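Local atomic coordinates of cellobiose 2-epimerase (Spirochaeta thermophila DSM 6192, PDB entry 5ZIG), a protein that probably catalyses the reversible epimerization of cellobiose to 4-O-beta-D-glucopyranosyl-D-mannose, as a member of the N-acylglucosamine 2-epimerase family. Residues 230-235 / 285-290. Sequence-based numbering, arbitrary orientation.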
loop_
_atom_site.group_PDB
_atom_site.type_symbol
_atom_site.label_atom_id
_atom_site.label_comp_id
_atom_site.label_asym_id
_atom_site.label_seq_id
_atom_site.Cartn_x
_atom_site.Cartn_y
_atom_site.Cartn_z
ATOM N N PRO A 230 -4.833 -17.596 -8.605
ATOM C CA PRO A 230 -4.827 -19.073 -8.621
ATOM C C PRO A 230 -3.483 -19.653 -9.003
ATOM O O PRO A 230 -3.052 -20.656 -8.417
ATOM C CB PRO A 230 -5.915 -19.421 -9.648
ATOM C CG PRO A 230 -5.933 -18.223 -10.592
ATOM C CD PRO A 230 -5.625 -17.028 -9.720
ATOM N N SER A 231 -2.805 -19.037 -9.969
ATOM C CA SER A 231 -1.534 -19.516 -10.485
ATOM C C SER A 231 -0.399 -18.674 -9.867
ATOM O O SER A 231 -0.355 -18.572 -8.639
ATOM C CB SER A 231 -1.564 -19.518 -12.011
ATOM O OG SER A 231 -1.278 -18.222 -12.510
ATOM N N SER A 232 0.477 -18.054 -10.661
ATOM C CA SER A 232 1.638 -17.342 -10.132
ATOM C C SER A 232 1.610 -15.841 -10.391
ATOM O O SER A 232 2.569 -15.144 -10.024
ATOM C CB SER A 232 2.934 -17.931 -10.701
ATOM O OG SER A 232 3.177 -17.489 -12.025
ATOM N N HIS A 233 0.548 -15.321 -10.995
ATOM C CA HIS A 233 0.336 -13.888 -11.109
ATOM C C HIS A 233 -1.079 -13.548 -10.664
ATOM O O HIS A 233 -2.008 -14.349 -10.797
ATOM C CB HIS A 233 0.576 -13.401 -12.536
ATOM C CG HIS A 233 1.942 -13.730 -13.056
ATOM N ND1 HIS A 233 3.039 -12.930 -12.822
ATOM C CD2 HIS A 233 2.389 -14.779 -13.789
ATOM C CE1 HIS A 233 4.103 -13.466 -13.394
ATOM N NE2 HIS A 233 3.736 -14.589 -13.986
ATOM N N LEU A 234 -1.224 -12.348 -10.120
ATOM C CA LEU A 234 -2.516 -11.866 -9.678
ATOM C C LEU A 234 -3.241 -11.273 -10.870
ATOM O O LEU A 234 -2.750 -10.309 -11.470
ATOM C CB LEU A 234 -2.358 -10.810 -8.599
ATOM C CG LEU A 234 -2.229 -11.227 -7.154
ATOM C CD1 LEU A 234 -1.009 -12.134 -6.988
ATOM C CD2 LEU A 234 -2.100 -9.951 -6.355
ATOM N N GLY A 235 -4.401 -11.842 -11.204
ATOM C CA GLY A 235 -5.237 -11.242 -12.228
ATOM C C GLY A 235 -5.604 -9.814 -11.873
ATOM O O GLY A 235 -5.678 -9.437 -10.703
ATOM N N MET A 285 6.591 -15.753 -5.793
ATOM C CA MET A 285 7.863 -15.158 -5.400
ATOM C C MET A 285 8.982 -15.522 -6.369
ATOM O O MET A 285 9.795 -14.662 -6.733
ATOM C CB MET A 285 8.232 -15.611 -3.987
ATOM C CG MET A 285 7.711 -14.728 -2.883
ATOM S SD MET A 285 8.146 -12.999 -3.139
ATOM C CE MET A 285 9.889 -13.088 -3.548
ATOM N N GLU A 286 9.041 -16.795 -6.784
ATOM C CA GLU A 286 10.044 -17.233 -7.752
ATOM C C GLU A 286 9.887 -16.517 -9.089
ATOM O O GLU A 286 10.884 -16.147 -9.721
ATOM C CB GLU A 286 9.970 -18.750 -7.937
ATOM C CG GLU A 286 10.701 -19.507 -6.862
ATOM C CD GLU A 286 10.105 -20.888 -6.563
ATOM O OE1 GLU A 286 8.933 -21.161 -6.940
ATOM O OE2 GLU A 286 10.822 -21.690 -5.922
ATOM N N GLU A 287 8.642 -16.316 -9.537
ATOM C CA GLU A 287 8.390 -15.520 -10.739
ATOM C C GLU A 287 8.955 -14.107 -10.610
ATOM O O GLU A 287 9.444 -13.534 -11.590
ATOM C CB GLU A 287 6.888 -15.443 -11.006
ATOM C CG GLU A 287 6.255 -16.730 -11.462
ATOM C CD GLU A 287 6.113 -16.785 -12.957
ATOM O OE1 GLU A 287 6.977 -16.202 -13.649
ATOM O OE2 GLU A 287 5.130 -17.397 -13.434
ATOM N N THR A 288 8.856 -13.516 -9.417
ATOM C CA THR A 288 9.301 -12.142 -9.206
ATOM C C THR A 288 10.824 -12.048 -9.179
ATOM O O THR A 288 11.400 -11.089 -9.708
ATOM C CB THR A 288 8.711 -11.603 -7.900
ATOM O OG1 THR A 288 7.285 -11.555 -8.003
ATOM C CG2 THR A 288 9.259 -10.205 -7.573
ATOM N N ALA A 289 11.485 -13.038 -8.569
ATOM C CA ALA A 289 12.934 -13.048 -8.484
ATOM C C ALA A 289 13.569 -13.324 -9.838
ATOM O O ALA A 289 14.685 -12.860 -10.106
ATOM C CB ALA A 289 13.384 -14.091 -7.458
ATOM N N ARG A 290 12.888 -14.090 -10.694
ATOM C CA ARG A 290 13.376 -14.276 -12.055
ATOM C C ARG A 290 13.116 -13.046 -12.916
ATOM O O ARG A 290 13.937 -12.715 -13.776
ATOM C CB ARG A 290 12.739 -15.521 -12.684
ATOM C CG ARG A 290 13.354 -16.850 -12.221
ATOM C CD ARG A 290 12.776 -18.045 -12.989
ATOM N NE ARG A 290 11.313 -18.111 -12.916
ATOM C CZ ARG A 290 10.629 -18.973 -12.164
ATOM N NH1 ARG A 290 11.262 -19.862 -11.410
ATOM N NH2 ARG A 290 9.306 -18.942 -12.164
#
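Glu-287 reaches from helix 275-294 to Ser-232 and His-233 in the loop that follows helix 211-228, a surface contact between a loop and a helix of the (alpha/alpha)6-barrel expected for the N-acylglucosamine 2-epimerase family. The backbones stay apart, with 7.0 Å between the CA atoms of Ser-232 and Glu-287, and side chains do all the touching. Tracing the glutamate outward, Glu-287 CB lies 4.2 Å from His-233 CE1, a marginal approach. Glu-287 CG stands anti to the carbonyl carbon (chi1 -70°) and lies 3.2 Å from Ser-232 OG, with the serine CB a little farther off. A bend at chi2 (-97°) sets the carboxylate beside the imidazole, with Glu-287 CD 3.4 Å from His-233 NE2. Glu-287 OE2 accepts a hydrogen bond from Ser-232 OG; the modelled 2.4 Å is very short, so its exact length is doubtful. Farther along the helix, Glu-287 OE1 lies at the in-plane edge of the Arg-290 guanidinium, in a long salt bridge of 3.9 Å to Arg-290 NH2. The histidine and glutamate side chains cross at about a right angle, with the imidazole and carboxylate planes inclined by 59°. His-233 ND1 is hydrogen-bonded to Asp-254 on helix 251-269, which helps orient the ring, and Leu-234 N binds the same aspartate. Cutting Glu-287 back to alanine is likely to cost Ser-232 OG this acceptor and Arg-290 its long ionic partner, opening a gap beside the imidazole. Beyond the serine bond, Glu-287 OE2 also lies 3.2 Å from His-233 NE2, approaching the ring obliquely.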